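Local coordinates for putative exported protein (Bacteroides fragilis NCTC 9343, PDB 3IEE) that is of unknown function but is probably exported, possibly as a lipoprotein, and is built mainly of alpha helices, at residues L37-K42 / P68-K73; M173-M178 / K228-F233. All coordinates share one frame; numbering follows the deposited sequence. Where two conformers were deposited one is given.

Interaction 1 of 2, residues L37-K42 / P68-K73; sequences LKDMVK and PAVVSK
Asp39 and Met40, in the last turn of helix 17-40, meet Val70, Ser72 and Lys73 of the extended loop between helices 43-56 and 75-78 in a small surface contact, part apolar and part water-bridged. The apolar part belongs to Met40, present as selenomethionine. Its long unbranched chain bends at chi2 (-65°), which places SE, and again at chi3 (95°), which swings CE to the loop. There CE touches Val70 CG2 at 3.6 Å and Ser72 CA at 3.7 Å, and SE lies 4.0 Å from Ser72 CB. Val70 points toward the helix, and its CG2 also lies over one face of the Asp39 carboxylate, 3.7 Å from Asp39 OD2, the two side chains crossing at about a right angle.

The polar part runs through water. One water donates to Asp39 OD2 and accepts from the backbone Lys73 N at 3.0 Å. A second accepts from Lys73 NZ at 2.9 Å and donates a weak bond to Asp39 OD1. Aspartate, with two acceptors on a short stem, can serve both waters at once. Asp39 OD2 and Lys73 NZ are 4.5 Å apart, beyond a salt bridge, although their opposite charges probably still attract. The methylenes of Lys73 pass close by the carboxylate, with CE 3.6 Å from Asp39 OD2.

Helix 87-119 ties both sides together: Arg104 hydrogen-bonds to the carbonyl of Val70 and, weakly, to that of Met40, while Phe101 touches Ser72. From helix 123-162, Lys144 NZ hydrogen-bonds to the carbonyls of Leu37 and Val41 where helix 17-40 ends.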
# COMPACT_ATOMS: atom_id res chain seq x y z
N LEU A 37 -7.91 1.38 -1.91
CA LEU A 37 -6.64 1.13 -2.58
C LEU A 37 -6.18 -0.33 -2.46
O LEU A 37 -5.49 -0.86 -3.33
CB LEU A 37 -5.61 2.10 -1.99
CG LEU A 37 -5.91 3.55 -2.37
CD1 LEU A 37 -5.06 4.52 -1.54
CD2 LEU A 37 -5.69 3.82 -3.87
N LYS A 38 -6.54 -0.96 -1.36
CA LYS A 38 -6.34 -2.42 -1.20
C LYS A 38 -7.07 -3.16 -2.30
O LYS A 38 -6.49 -4.07 -2.90
CB LYS A 38 -6.77 -2.86 0.21
CG LYS A 38 -6.74 -4.35 0.40
CD LYS A 38 -7.14 -4.77 1.78
CE LYS A 38 -7.14 -6.29 1.90
NZ LYS A 38 -8.05 -6.71 3.00
N ASP A 39 -8.30 -2.75 -2.58
CA ASP A 39 -9.17 -3.39 -3.54
C ASP A 39 -8.79 -3.10 -5.00
O ASP A 39 -8.89 -3.99 -5.86
CB ASP A 39 -10.61 -2.88 -3.34
CG ASP A 39 -11.63 -3.95 -3.35
OD1 ASP A 39 -11.29 -5.10 -3.02
OD2 ASP A 39 -12.82 -3.64 -3.68
N MSE A 40 -8.39 -1.85 -5.27
CA MSE A 40 -8.12 -1.35 -6.62
C MSE A 40 -6.74 -1.69 -7.16
O MSE A 40 -6.59 -1.76 -8.37
CB MSE A 40 -8.31 0.16 -6.72
CG MSE A 40 -9.74 0.59 -6.52
SE MSE A 40 -10.89 -0.09 -7.98
CE MSE A 40 -11.60 -1.73 -7.18
N VAL A 41 -5.76 -1.83 -6.26
CA VAL A 41 -4.45 -2.38 -6.60
C VAL A 41 -4.16 -3.58 -5.71
O VAL A 41 -3.56 -3.43 -4.65
CB VAL A 41 -3.32 -1.34 -6.51
CG1 VAL A 41 -2.02 -1.93 -7.12
CG2 VAL A 41 -3.72 -0.04 -7.13
N LYS A 42 -4.67 -4.73 -6.11
CA LYS A 42 -4.37 -5.99 -5.43
C LYS A 42 -3.07 -6.51 -6.06
O LYS A 42 -3.11 -7.13 -7.10
CB LYS A 42 -5.50 -7.02 -5.63
CG LYS A 42 -6.87 -6.71 -4.99
CD LYS A 42 -7.96 -7.72 -5.44
CE LYS A 42 -9.38 -7.31 -5.01
NZ LYS A 42 -10.44 -8.09 -5.75
N PRO A 68 -10.40 -11.79 -11.83
CA PRO A 68 -11.18 -10.74 -12.51
C PRO A 68 -11.02 -9.38 -11.80
O PRO A 68 -10.68 -9.32 -10.61
CB PRO A 68 -12.61 -11.25 -12.35
CG PRO A 68 -12.57 -11.99 -11.05
CD PRO A 68 -11.24 -12.68 -11.02
N ALA A 69 -11.21 -8.28 -12.52
CA ALA A 69 -11.09 -6.96 -11.89
C ALA A 69 -12.40 -6.72 -11.16
O ALA A 69 -13.47 -6.72 -11.81
CB ALA A 69 -10.87 -5.87 -12.94
N VAL A 70 -12.32 -6.52 -9.85
CA VAL A 70 -13.52 -6.17 -9.06
C VAL A 70 -14.03 -4.75 -9.39
O VAL A 70 -13.27 -3.85 -9.73
CB VAL A 70 -13.28 -6.31 -7.52
CG1 VAL A 70 -12.92 -7.79 -7.18
CG2 VAL A 70 -12.25 -5.29 -6.98
N VAL A 71 -15.34 -4.59 -9.28
CA VAL A 71 -15.98 -3.29 -9.48
C VAL A 71 -15.52 -2.36 -8.37
O VAL A 71 -15.42 -2.76 -7.20
CB VAL A 71 -17.55 -3.39 -9.45
CG1 VAL A 71 -18.05 -3.92 -8.10
CG2 VAL A 71 -18.18 -2.04 -9.74
N SER A 72 -15.25 -1.13 -8.76
CA SER A 72 -14.84 -0.08 -7.84
C SER A 72 -15.95 0.17 -6.80
O SER A 72 -17.12 0.35 -7.18
CB SER A 72 -14.57 1.19 -8.65
OG SER A 72 -14.30 2.30 -7.80
N LYS A 73 -15.57 0.21 -5.52
CA LYS A 73 -16.48 0.55 -4.42
C LYS A 73 -16.06 1.89 -3.84
O LYS A 73 -14.86 2.24 -3.91
CB LYS A 73 -16.41 -0.51 -3.31
CG LYS A 73 -16.83 -1.94 -3.75
CD LYS A 73 -16.36 -2.97 -2.69
CE LYS A 73 -16.28 -4.40 -3.28
NZ LYS A 73 -16.65 -5.44 -2.27
O HOH W 1 -13.00 -0.60 -4.30
O HOH W 2 -13.86 -5.66 -1.52

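Interaction 2 of 2, residues M173-M178 / K228-F233; sequences MSVRKM and KSYQAF. With EDO (1,2-ethanediol), chain B.
Phe233 and Tyr230 of helix 224-247 present different parts of their rings to helix 169-189: Phe233 offers a face to Val175 and an edge to Met178, whereas Tyr230 offers an edge and its hydroxyl. In Phe233, CG is anti to the backbone N (chi1 172°), which carries the ring out toward Val175 and Met178. Val175 CG1 stands over the ring face, offset toward the rim, 4.1 Å from the centroid of Phe233 and 16° off the normal, a CH-pi contact. Met178, a selenomethionine, brings its terminal methyl to the ring's edge, with CE 3.9 Å from Phe233 CE2.

The beta-branch of Val175 lets one residue serve both rings. While CG1 lies over Phe233, CG2 sits in the plane of the Tyr230 ring at its edge, 3.7 Å from Tyr230 CD1, and also packs against Phe233 CD2 at 3.9 Å. Beyond it the phenol reaches Ser174: Tyr230 OH donates to Ser174 OG at 2.7 Å. That serine oxygen is itself bonded to the carbonyl of Gln171 one turn back, so the small hydroxyl links the tyrosine to the helix backbone, and the buried phenol gains a polar partner.

Arg176 points away from the contact. Its NH2 donates an almost straight bond of 2.9 Å to O2 of a 1,2-ethanediol, probably from the crystallisation liquor; that oxygen lies in the guanidinium plane, while O1 lies over one face. Glu159 of helix 123-162 forms a salt bridge with Arg176 NE and also binds the diol.

The two helices run in the same general direction, 28° apart with axes 11.2 Å at closest, a spacing the aromatic rings fill. Helix 197-215 packs against both, its Ala214 touching Met178 and Tyr230.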
# COMPACT_ATOMS: atom_id res chain seq x y z
N MSE A 173 0.24 6.34 18.31
CA MSE A 173 0.65 6.96 17.07
C MSE A 173 1.84 6.26 16.41
O MSE A 173 1.82 6.05 15.16
CB MSE A 173 0.88 8.47 17.30
CG MSE A 173 -0.45 9.20 17.59
SE MSE A 173 -0.16 11.12 17.84
CE MSE A 173 0.32 11.56 16.01
N SER A 174 2.80 5.80 17.22
CA SER A 174 3.93 5.04 16.72
C SER A 174 3.47 3.74 16.07
O SER A 174 3.99 3.38 15.02
CB SER A 174 4.95 4.68 17.81
OG SER A 174 4.41 3.77 18.74
N VAL A 175 2.55 3.01 16.69
CA VAL A 175 2.05 1.79 16.09
C VAL A 175 1.36 2.06 14.75
O VAL A 175 1.58 1.34 13.75
CB VAL A 175 1.04 1.04 17.03
CG1 VAL A 175 0.40 -0.17 16.30
CG2 VAL A 175 1.72 0.62 18.37
N ARG A 176 0.52 3.10 14.71
CA ARG A 176 -0.19 3.42 13.47
C ARG A 176 0.79 3.84 12.38
O ARG A 176 0.67 3.41 11.28
CB ARG A 176 -1.26 4.49 13.72
CG ARG A 176 -2.31 4.07 14.73
CD ARG A 176 -3.24 5.23 15.13
NE ARG A 176 -4.09 5.72 14.00
CZ ARG A 176 -5.31 5.27 13.68
NH1 ARG A 176 -5.87 4.29 14.34
NH2 ARG A 176 -5.99 5.80 12.66
N LYS A 177 1.81 4.59 12.74
CA LYS A 177 2.78 5.10 11.78
C LYS A 177 3.60 3.94 11.22
O LYS A 177 3.75 3.76 10.00
CB LYS A 177 3.70 6.14 12.40
CG LYS A 177 4.69 6.71 11.41
CD LYS A 177 4.02 7.50 10.33
CE LYS A 177 5.03 8.30 9.49
NZ LYS A 177 5.40 9.55 10.22
N MSE A 178 4.16 3.12 12.11
CA MSE A 178 4.98 2.00 11.66
C MSE A 178 4.21 0.93 10.90
O MSE A 178 4.71 0.31 9.96
CB MSE A 178 5.68 1.41 12.85
CG MSE A 178 6.75 2.38 13.33
SE MSE A 178 7.97 1.58 14.67
CE MSE A 178 6.95 1.96 16.14
N LYS A 228 3.32 -4.15 27.65
CA LYS A 228 3.80 -5.41 27.19
C LYS A 228 3.48 -5.61 25.71
O LYS A 228 4.36 -6.03 24.94
CB LYS A 228 3.23 -6.55 28.06
CG LYS A 228 3.87 -6.70 29.43
CD LYS A 228 3.39 -8.00 30.12
CE LYS A 228 3.27 -7.88 31.66
NZ LYS A 228 3.60 -9.16 32.40
N SER A 229 2.22 -5.32 25.35
CA SER A 229 1.75 -5.37 23.98
C SER A 229 2.65 -4.52 23.07
O SER A 229 3.15 -5.02 22.04
CB SER A 229 0.31 -4.87 23.90
OG SER A 229 -0.21 -5.10 22.60
N TYR A 230 2.86 -3.28 23.48
CA TYR A 230 3.64 -2.29 22.71
C TYR A 230 5.07 -2.78 22.48
O TYR A 230 5.55 -2.83 21.35
CB TYR A 230 3.62 -0.95 23.42
CG TYR A 230 4.34 0.12 22.63
CD1 TYR A 230 3.90 0.51 21.35
CD2 TYR A 230 5.45 0.73 23.15
CE1 TYR A 230 4.57 1.43 20.64
CE2 TYR A 230 6.13 1.70 22.45
CZ TYR A 230 5.69 2.07 21.22
OH TYR A 230 6.34 3.01 20.51
N GLN A 231 5.73 -3.24 23.53
CA GLN A 231 7.11 -3.72 23.38
C GLN A 231 7.20 -5.01 22.52
O GLN A 231 8.14 -5.18 21.77
CB GLN A 231 7.80 -3.84 24.72
CG GLN A 231 7.88 -2.53 25.47
CD GLN A 231 8.85 -2.59 26.62
OE1 GLN A 231 9.12 -3.70 27.16
NE2 GLN A 231 9.38 -1.43 27.02
N ALA A 232 6.18 -5.89 22.57
CA ALA A 232 6.10 -7.04 21.65
C ALA A 232 6.00 -6.57 20.19
O ALA A 232 6.70 -7.10 19.31
CB ALA A 232 4.89 -7.94 22.01
N PHE A 233 5.20 -5.53 19.96
CA PHE A 233 5.07 -4.93 18.62
C PHE A 233 6.44 -4.42 18.16
O PHE A 233 6.88 -4.74 17.05
CB PHE A 233 4.05 -3.79 18.62
CG PHE A 233 4.00 -3.01 17.33
CD1 PHE A 233 3.36 -3.55 16.21
CD2 PHE A 233 4.56 -1.74 17.24
CE1 PHE A 233 3.32 -2.85 15.02
CE2 PHE A 233 4.50 -1.06 16.08
CZ PHE A 233 3.87 -1.61 14.97
C1 EDO B . -3.13 5.83 10.10
O1 EDO B . -3.80 4.82 10.84
C2 EDO B . -4.02 7.05 9.89
O2 EDO B . -4.51 7.68 11.08

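Interactions 1 and 2 follow one another along the chain: interaction 1 lies in the DUF6845 part of the sequence, interaction 2 in the DUF3829-like C-terminal part. Their centres are 29 Å apart on opposite sides of the chain's centre, and their nearest atoms stay about 14 Å apart. Helix 123-162 is a neighbour of both, coming near interaction 1 through its middle and near interaction 2 through its C-terminal part. One contact fastens a loop to a helix end at the surface, the other joins two helices in a buried interface. No active site is known; the ethanediol beside interaction 2 is probably a crystallisation additive.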